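Regulatory protein SdiA (PDB 4LFU) is a LuxR-type quorum-sensing receptor and DNA-binding transcription factor that senses acyl-homoserine lactone autoinducers of other bacteria and activates cell-division genes. Local coordinates at residues 17-20 and 24-27; 29-34 and 60-65; 37-42 and 117-122. One frame throughout, in Å; residues are numbered along the deposited sequence.

Contact 1 (17-20 and 24-27)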
loop_
_atom_site.group_PDB
_atom_site.type_symbol
_atom_site.label_atom_id
_atom_site.label_comp_id
_atom_site.label_asym_id
_atom_site.label_seq_id
_atom_site.Cartn_x
_atom_site.Cartn_y
_atom_site.Cartn_z
ATOM N N PHE A 17 13.329 -11.984 12.045
ATOM C CA PHE A 17 11.947 -12.127 11.552
ATOM C C PHE A 17 11.831 -13.070 10.365
ATOM O O PHE A 17 10.806 -13.741 10.200
ATOM C CB PHE A 17 11.323 -10.774 11.218
ATOM C CG PHE A 17 10.868 -10.000 12.425
ATOM C CD1 PHE A 17 9.688 -10.353 13.095
ATOM C CD2 PHE A 17 11.610 -8.918 12.897
ATOM C CE1 PHE A 17 9.261 -9.645 14.200
ATOM C CE2 PHE A 17 11.183 -8.200 14.002
ATOM C CZ PHE A 17 10.001 -8.564 14.655
ATOM N N GLN A 18 12.875 -13.111 9.542
ATOM C CA GLN A 18 12.973 -14.094 8.453
ATOM C C GLN A 18 12.874 -15.534 8.977
ATOM O O GLN A 18 12.147 -16.356 8.425
ATOM C CB GLN A 18 14.294 -13.934 7.683
ATOM C CG GLN A 18 14.265 -13.022 6.444
ATOM C CD GLN A 18 15.684 -12.699 5.909
ATOM O OE1 GLN A 18 15.962 -11.569 5.492
ATOM N NE2 GLN A 18 16.584 -13.698 5.942
ATOM N N ARG A 19 13.590 -15.823 10.058
ATOM C CA ARG A 19 13.717 -17.192 10.547
ATOM C C ARG A 19 12.561 -17.683 11.452
ATOM O O ARG A 19 12.500 -18.860 11.793
ATOM C CB ARG A 19 15.106 -17.392 11.194
ATOM C CG ARG A 19 15.134 -17.623 12.711
ATOM C CD ARG A 19 15.355 -16.339 13.502
ATOM N NE ARG A 19 14.751 -16.281 14.853
ATOM C CZ ARG A 19 13.810 -17.097 15.357
ATOM N NH1 ARG A 19 13.302 -18.105 14.646
ATOM N NH2 ARG A 19 13.365 -16.897 16.599
ATOM N N MET A 20 11.637 -16.796 11.823
ATOM C CA MET A 20 10.528 -17.170 12.705
ATOM C C MET A 20 9.577 -18.170 12.066
ATOM O O MET A 20 9.293 -18.082 10.872
ATOM C CB MET A 20 9.788 -15.930 13.200
ATOM C CG MET A 20 10.541 -15.268 14.341
ATOM S SD MET A 20 10.074 -13.581 14.682
ATOM C CE MET A 20 11.587 -12.974 15.435
ATOM N N GLU A 24 3.643 -16.769 17.800
ATOM C CA GLU A 24 4.165 -16.448 19.149
ATOM C C GLU A 24 5.611 -15.946 19.148
ATOM O O GLU A 24 5.959 -15.091 19.961
ATOM C CB GLU A 24 3.953 -17.609 20.150
ATOM C CG GLU A 24 4.963 -17.704 21.366
ATOM C CD GLU A 24 4.863 -16.580 22.440
ATOM O OE1 GLU A 24 3.996 -15.667 22.342
ATOM O OE2 GLU A 24 5.678 -16.614 23.399
ATOM N N GLU A 25 6.436 -16.444 18.228
ATOM C CA GLU A 25 7.818 -15.969 18.085
ATOM C C GLU A 25 7.853 -14.528 17.609
ATOM O O GLU A 25 8.744 -13.764 17.992
ATOM C CB GLU A 25 8.598 -16.811 17.073
ATOM C CG GLU A 25 9.066 -18.195 17.513
ATOM C CD GLU A 25 9.767 -18.924 16.351
ATOM O OE1 GLU A 25 10.923 -18.568 16.014
ATOM O OE2 GLU A 25 9.151 -19.825 15.751
ATOM N N VAL A 26 6.906 -14.176 16.737
ATOM C CA VAL A 26 6.750 -12.798 16.245
ATOM C C VAL A 26 6.310 -11.881 17.400
ATOM O O VAL A 26 6.937 -10.839 17.650
ATOM C CB VAL A 26 5.724 -12.717 15.051
ATOM C CG1 VAL A 26 5.531 -11.309 14.613
ATOM C CG2 VAL A 26 6.166 -13.572 13.866
ATOM N N TYR A 27 5.252 -12.288 18.111
ATOM C CA TYR A 27 4.730 -11.507 19.238
ATOM C C TYR A 27 5.724 -11.364 20.376
ATOM O O TYR A 27 5.891 -10.276 20.920
ATOM C CB TYR A 27 3.402 -12.055 19.740
ATOM C CG TYR A 27 2.332 -12.040 18.689
ATOM C CD1 TYR A 27 2.072 -10.893 17.944
ATOM C CD2 TYR A 27 1.569 -13.161 18.447
ATOM C CE1 TYR A 27 1.069 -10.881 16.963
ATOM C CE2 TYR A 27 0.579 -13.164 17.480
ATOM C CZ TYR A 27 0.335 -12.023 16.741
ATOM O OH TYR A 27 -0.664 -12.034 15.779
#
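M20 and E25 lie antiparallel, side by side, where helix 6-19 ends and, after a short turn, helix 23-36 begins; M20 CG packs 3.7 Å from E25 CB. The stretched E25 chain (chi2 177°) carries its carboxylate past M20 to R19. There E25 OE1 lies at the edge of the guanidinium, tilted somewhat out of its plane, with the carboxylate turned 26° from it. E25 OE1 takes a salt-bridging hydrogen bond of 2.8 Å from R19 NH1, bent to 140° at the hydrogen, and a weak second one from R19 NH2. M20 CG lies over the centre of one guanidinium face. Farther along M20, SD reaches V26 CG2 at 4.0 Å, and its methyl CE sits above the rim of one face of the F17 ring. V26 crosses F17 at about a right angle and puts CG1 near the plane of that ring, 4.1 Å from F17 CE1. The V26 side chain also touches S161 and A164 of helix 147-167. E25 OE2 is bound by E21 N and T22 OG1, so both carboxylate oxygens are occupied. In the first turn of its helix and beside an arginine, this carboxylate would be expected to remain ionised, joining two consecutive helices by charge beside the apolar packing of F17, M20 and V26.

Contact 2 (29-34 and 60-65)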
loop_
_atom_site.group_PDB
_atom_site.type_symbol
_atom_site.label_atom_id
_atom_site.label_comp_id
_atom_site.label_asym_id
_atom_site.label_seq_id
_atom_site.Cartn_x
_atom_site.Cartn_y
_atom_site.Cartn_z
ATOM N N GLU A 29 9.016 -11.422 20.169
ATOM C CA GLU A 29 10.062 -10.505 19.715
ATOM C C GLU A 29 9.621 -9.045 19.767
ATOM O O GLU A 29 10.422 -8.179 20.115
ATOM C CB GLU A 29 10.542 -10.881 18.305
ATOM C CG GLU A 29 11.783 -10.111 17.789
ATOM C CD GLU A 29 12.998 -10.216 18.720
ATOM O OE1 GLU A 29 13.274 -11.330 19.229
ATOM O OE2 GLU A 29 13.680 -9.186 18.948
ATOM N N ILE A 30 8.359 -8.767 19.422
ATOM C CA ILE A 30 7.817 -7.404 19.524
ATOM C C ILE A 30 7.764 -6.956 20.980
ATOM O O ILE A 30 8.154 -5.829 21.287
ATOM C CB ILE A 30 6.418 -7.249 18.899
ATOM C CG1 ILE A 30 6.505 -7.330 17.369
ATOM C CG2 ILE A 30 5.762 -5.928 19.365
ATOM C CD1 ILE A 30 5.163 -7.674 16.714
ATOM N N GLU A 31 7.313 -7.852 21.863
ATOM C CA GLU A 31 7.325 -7.595 23.315
ATOM C C GLU A 31 8.731 -7.267 23.848
ATOM O O GLU A 31 8.919 -6.263 24.534
ATOM C CB GLU A 31 6.701 -8.750 24.104
ATOM C CG GLU A 31 6.610 -8.435 25.602
ATOM C CD GLU A 31 5.889 -9.504 26.401
ATOM O OE1 GLU A 31 4.931 -9.145 27.129
ATOM O OE2 GLU A 31 6.272 -10.702 26.298
ATOM N N LEU A 32 9.709 -8.099 23.495
ATOM C CA LEU A 32 11.119 -7.850 23.839
ATOM C C LEU A 32 11.662 -6.515 23.326
ATOM O O LEU A 32 12.355 -5.810 24.060
ATOM C CB LEU A 32 11.993 -9.008 23.355
ATOM C CG LEU A 32 13.315 -9.327 24.066
ATOM C CD1 LEU A 32 14.545 -9.027 23.177
ATOM C CD2 LEU A 32 13.440 -8.684 25.484
ATOM N N GLN A 33 11.340 -6.177 22.075
ATOM C CA GLN A 33 11.745 -4.907 21.449
ATOM C C GLN A 33 11.093 -3.694 22.110
ATOM O O GLN A 33 11.733 -2.675 22.298
ATOM C CB GLN A 33 11.408 -4.907 19.942
ATOM C CG GLN A 33 12.287 -5.797 19.091
ATOM C CD GLN A 33 13.753 -5.467 19.229
ATOM O OE1 GLN A 33 14.134 -4.292 19.244
ATOM N NE2 GLN A 33 14.591 -6.507 19.348
ATOM N N ALA A 34 9.813 -3.808 22.455
ATOM C CA ALA A 34 9.126 -2.759 23.209
ATOM C C ALA A 34 9.880 -2.478 24.517
ATOM O O ALA A 34 10.153 -1.322 24.858
ATOM C CB ALA A 34 7.692 -3.173 23.499
ATOM N N TYR A 60 -3.457 -8.129 18.441
ATOM C CA TYR A 60 -2.750 -8.915 19.429
ATOM C C TYR A 60 -1.964 -7.985 20.315
ATOM O O TYR A 60 -1.202 -7.126 19.846
ATOM C CB TYR A 60 -1.803 -9.921 18.771
ATOM C CG TYR A 60 -1.497 -11.109 19.653
ATOM C CD1 TYR A 60 -2.291 -12.263 19.600
ATOM C CD2 TYR A 60 -0.426 -11.082 20.539
ATOM C CE1 TYR A 60 -2.016 -13.350 20.401
ATOM C CE2 TYR A 60 -0.136 -12.171 21.347
ATOM C CZ TYR A 60 -0.928 -13.296 21.275
ATOM O OH TYR A 60 -0.649 -14.377 22.090
ATOM N N THR A 61 -2.129 -8.172 21.616
ATOM C CA THR A 61 -1.601 -7.217 22.561
ATOM C C THR A 61 -1.142 -7.933 23.822
ATOM O O THR A 61 -1.574 -9.069 24.079
ATOM C CB THR A 61 -2.665 -6.092 22.831
ATOM O OG1 THR A 61 -2.067 -5.046 23.598
ATOM C CG2 THR A 61 -3.861 -6.618 23.566
ATOM N N ASN A 62 -0.254 -7.299 24.596
ATOM C CA ASN A 62 -0.006 -7.762 25.975
ATOM C C ASN A 62 -0.644 -6.870 27.068
ATOM O O ASN A 62 -0.318 -6.988 28.244
ATOM C CB ASN A 62 1.480 -7.986 26.251
ATOM C CG ASN A 62 2.279 -6.700 26.230
ATOM O OD1 ASN A 62 3.433 -6.670 26.654
ATOM N ND2 ASN A 62 1.686 -5.642 25.730
ATOM N N TYR A 63 -1.549 -5.986 26.665
ATOM C CA TYR A 63 -2.365 -5.244 27.613
ATOM C C TYR A 63 -3.170 -6.201 28.482
ATOM O O TYR A 63 -3.609 -7.273 28.003
ATOM C CB TYR A 63 -3.340 -4.338 26.892
ATOM C CG TYR A 63 -2.769 -3.038 26.369
ATOM C CD1 TYR A 63 -2.857 -2.722 25.010
ATOM C CD2 TYR A 63 -2.175 -2.112 27.224
ATOM C CE1 TYR A 63 -2.363 -1.516 24.513
ATOM C CE2 TYR A 63 -1.684 -0.915 26.748
ATOM C CZ TYR A 63 -1.770 -0.628 25.381
ATOM O OH TYR A 63 -1.271 0.550 24.886
ATOM N N PRO A 64 -3.386 -5.826 29.763
ATOM C CA PRO A 64 -4.202 -6.719 30.604
ATOM C C PRO A 64 -5.553 -6.961 29.925
ATOM O O PRO A 64 -6.096 -6.061 29.256
ATOM C CB PRO A 64 -4.364 -5.934 31.909
ATOM C CG PRO A 64 -3.179 -5.000 31.949
ATOM C CD PRO A 64 -2.936 -4.624 30.487
ATOM N N GLU A 65 -6.059 -8.180 30.061
ATOM C CA GLU A 65 -7.378 -8.543 29.532
ATOM C C GLU A 65 -8.526 -7.621 29.945
ATOM O O GLU A 65 -9.441 -7.402 29.168
ATOM C CB GLU A 65 -7.730 -10.000 29.866
ATOM C CG GLU A 65 -8.765 -10.569 28.875
ATOM C CD GLU A 65 -9.223 -11.989 29.202
ATOM O OE1 GLU A 65 -8.420 -12.769 29.776
ATOM O OE2 GLU A 65 -10.398 -12.318 28.889
#
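E31 meets N62 across this contact, while within helix 23-36 the neighbouring carboxylate oxygen E29 OE2 is gripped by two donors. Q33 NE2, one turn on, gives E29 OE2 a hydrogen bond of 2.9 Å that is nearly straight at 169° and leaves close to the amide plane, and R16 of helix 6-19 adds a salt bridge. This pairing holds the E29 carboxylate and the Q33 amide together against helix 6-19. E31 departs in another direction. Its CG is anti to the backbone N (chi1 -175°) and the chain beyond is stretched, carrying the carboxylate out to N62, just past the end of strand 57-61. E31 OE1 comes within 3.7 Å of N62 CB and 2.9 Å of the atom modelled as N62 OD1. The carboxylate and amide planes are 60° apart; the amide is probably turned over, in which case the approach may be a hydrogen bond. N62 also packs on Y42. I30 and A34 touch F135 of strand 130-137. The E31 approach brings helix 23-36 near the loop after strand 57-61, and an amide N-H turned to the E31 carboxylate there would be expected to favour its charged form.

Contact 3 (37-42 and 117-122)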
loop_
_atom_site.group_PDB
_atom_site.type_symbol
_atom_site.label_atom_id
_atom_site.label_comp_id
_atom_site.label_asym_id
_atom_site.label_seq_id
_atom_site.Cartn_x
_atom_site.Cartn_y
_atom_site.Cartn_z
ATOM N N LEU A 37 13.146 -0.613 24.139
ATOM C CA LEU A 37 12.877 0.815 23.968
ATOM C C LEU A 37 12.272 1.445 25.225
ATOM O O LEU A 37 11.944 2.622 25.216
ATOM C CB LEU A 37 11.977 1.053 22.753
ATOM C CG LEU A 37 12.492 0.604 21.382
ATOM C CD1 LEU A 37 11.367 0.645 20.360
ATOM C CD2 LEU A 37 13.640 1.479 20.947
ATOM N N GLU A 38 12.143 0.658 26.299
ATOM C CA GLU A 38 11.569 1.101 27.591
ATOM C C GLU A 38 10.060 1.331 27.543
ATOM O O GLU A 38 9.567 2.323 28.061
ATOM C CB GLU A 38 12.264 2.362 28.143
ATOM C CG GLU A 38 13.294 2.093 29.235
ATOM C CD GLU A 38 14.727 2.475 28.840
ATOM O OE1 GLU A 38 15.516 2.837 29.750
ATOM O OE2 GLU A 38 15.062 2.424 27.631
ATOM N N TYR A 39 9.334 0.410 26.921
ATOM C CA TYR A 39 7.882 0.486 26.879
ATOM C C TYR A 39 7.321 -0.684 27.643
ATOM O O TYR A 39 7.968 -1.714 27.743
ATOM C CB TYR A 39 7.369 0.506 25.435
ATOM C CG TYR A 39 7.564 1.852 24.790
ATOM C CD1 TYR A 39 6.751 2.941 25.128
ATOM C CD2 TYR A 39 8.579 2.052 23.853
ATOM C CE1 TYR A 39 6.944 4.184 24.537
ATOM C CE2 TYR A 39 8.782 3.294 23.273
ATOM C CZ TYR A 39 7.963 4.347 23.603
ATOM O OH TYR A 39 8.184 5.568 22.994
ATOM N N ASP A 40 6.126 -0.509 28.195
ATOM C CA ASP A 40 5.474 -1.530 29.007
ATOM C C ASP A 40 4.611 -2.424 28.143
ATOM O O ASP A 40 4.564 -3.641 28.333
ATOM C CB ASP A 40 4.608 -0.867 30.084
ATOM C CG ASP A 40 5.432 -0.097 31.084
ATOM O OD1 ASP A 40 6.505 -0.589 31.487
ATOM O OD2 ASP A 40 5.024 1.008 31.462
ATOM N N TYR A 41 3.929 -1.817 27.182
ATOM C CA TYR A 41 2.977 -2.557 26.392
ATOM C C TYR A 41 3.143 -2.333 24.895
ATOM O O TYR A 41 3.679 -1.332 24.470
ATOM C CB TYR A 41 1.558 -2.188 26.806
ATOM C CG TYR A 41 1.225 -2.394 28.274
ATOM C CD1 TYR A 41 0.970 -3.662 28.780
ATOM C CD2 TYR A 41 1.130 -1.312 29.143
ATOM C CE1 TYR A 41 0.637 -3.856 30.128
ATOM C CE2 TYR A 41 0.813 -1.494 30.500
ATOM C CZ TYR A 41 0.555 -2.760 30.971
ATOM O OH TYR A 41 0.226 -2.938 32.280
ATOM N N TYR A 42 2.656 -3.287 24.115
ATOM C CA TYR A 42 2.509 -3.139 22.671
ATOM C C TYR A 42 1.110 -3.626 22.317
ATOM O O TYR A 42 0.477 -4.355 23.092
ATOM C CB TYR A 42 3.550 -3.980 21.925
ATOM C CG TYR A 42 3.230 -5.469 21.937
ATOM C CD1 TYR A 42 3.629 -6.267 23.008
ATOM C CD2 TYR A 42 2.523 -6.076 20.879
ATOM C CE1 TYR A 42 3.324 -7.598 23.059
ATOM C CE2 TYR A 42 2.221 -7.438 20.909
ATOM C CZ TYR A 42 2.635 -8.185 22.011
ATOM O OH TYR A 42 2.366 -9.536 22.115
ATOM N N ARG A 117 2.187 7.590 28.300
ATOM C CA ARG A 117 2.971 7.878 27.095
ATOM C C ARG A 117 2.912 6.694 26.124
ATOM O O ARG A 117 2.742 5.537 26.540
ATOM C CB ARG A 117 4.453 8.173 27.453
ATOM C CG ARG A 117 4.732 9.377 28.398
ATOM C CD ARG A 117 4.570 10.749 27.721
ATOM N NE ARG A 117 4.915 11.857 28.623
ATOM C CZ ARG A 117 4.068 12.510 29.432
ATOM N NH1 ARG A 117 2.779 12.188 29.500
ATOM N NH2 ARG A 117 4.517 13.496 30.203
ATOM N N GLY A 118 3.043 6.990 24.833
ATOM C CA GLY A 118 3.139 5.946 23.817
ATOM C C GLY A 118 3.435 6.481 22.436
ATOM O O GLY A 118 3.583 7.671 22.238
ATOM N N VAL A 119 3.490 5.579 21.473
ATOM C CA VAL A 119 3.868 5.909 20.119
ATOM C C VAL A 119 3.219 4.881 19.171
ATOM O O VAL A 119 3.053 3.723 19.535
ATOM C CB VAL A 119 5.414 5.922 20.011
ATOM C CG1 VAL A 119 6.001 4.554 20.356
ATOM C CG2 VAL A 119 5.878 6.412 18.636
ATOM N N THR A 120 2.831 5.291 17.978
ATOM C CA THR A 120 2.314 4.315 17.009
ATOM C C THR A 120 3.049 4.419 15.665
ATOM O O THR A 120 3.371 5.512 15.198
ATOM C CB THR A 120 0.780 4.446 16.833
ATOM O OG1 THR A 120 0.178 4.451 18.125
ATOM C CG2 THR A 120 0.184 3.282 16.019
ATOM N N GLN A 121 3.346 3.271 15.075
ATOM C CA GLN A 121 3.853 3.225 13.715
ATOM C C GLN A 121 2.857 2.457 12.848
ATOM O O GLN A 121 2.319 1.463 13.279
ATOM C CB GLN A 121 5.217 2.553 13.658
ATOM C CG GLN A 121 5.848 2.623 12.274
ATOM C CD GLN A 121 6.618 3.899 12.036
ATOM O OE1 GLN A 121 7.033 4.585 12.974
ATOM N NE2 GLN A 121 6.825 4.223 10.768
ATOM N N TYR A 122 2.619 2.921 11.623
ATOM C CA TYR A 122 1.744 2.171 10.727
ATOM C C TYR A 122 2.280 1.905 9.310
ATOM O O TYR A 122 3.187 2.611 8.817
ATOM C CB TYR A 122 0.332 2.763 10.699
ATOM C CG TYR A 122 0.007 3.600 9.498
ATOM C CD1 TYR A 122 -0.784 3.100 8.448
ATOM C CD2 TYR A 122 0.452 4.900 9.423
ATOM C CE1 TYR A 122 -1.069 3.894 7.320
ATOM C CE2 TYR A 122 0.183 5.685 8.337
ATOM C CZ TYR A 122 -0.575 5.191 7.294
ATOM O OH TYR A 122 -0.832 6.053 6.252
#
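Y39 meets G118 and V119 of strand 117-124 with the outer part of its side chain. CB points toward the strand, and CG stands anti to the carbonyl carbon and beside the backbone N (chi1 -76°), from where the ring's outer end reaches the strand, crossing the V119 side chain at about a right angle. On the way out, Y39 CE1 lies against G118 CA at 4.3 Å. CZ is then 3.8 Å from V119 CG1. At the tip, Y39 OH reaches the same methyl at 3.6 Å and V119 CB at 4.1 Å. The ring meets both residues obliquely. V119 offers CG1 because that methyl sits between the backbone N and the carbonyl carbon (chi1 61°). No hydrogen bond joins the two segments, and the contact is one of buried van der Waals packing. Around it, R137 makes a cation-pi contact with the Y39 ring, and F135 meets that ring too. Both belong to strand 130-137, which runs between strands 41-47 and 117-124. D40 and Y41 form a classic beta bulge opposite S136 as the chain enters the sheet, just after the Schellman motif at E38 that ends helix 23-36. M154 of helix 147-167 touches V119.

All three contacts lie in the N-terminal part of SdiA, which binds the autoinducer, and follow helix 23-36 from its start to the strand after it. Contacts 1 and 2 share that helix, their centres about 13 Å apart: M20 CE packs 3.7 Å from E29 CB, and Y27 stacks on Y60, with Y27 CG 3.5 Å from Y60 CD2. Contacts 2 and 3 are nearer, about 9 Å between centres, and are joined by a probable hydrogen bond of 2.8 Å between A34 O and Y39 N. Contacts 1 and 3, about 19 Å apart, touch where Y27 CB meets Y42 OH at 3.6 Å. Contact 1 packs helix 6-19 on the start of helix 23-36, whereas contacts 2 and 3 reach one antiparallel sheet, in which strands 57-61 and 41-47 are neighbours.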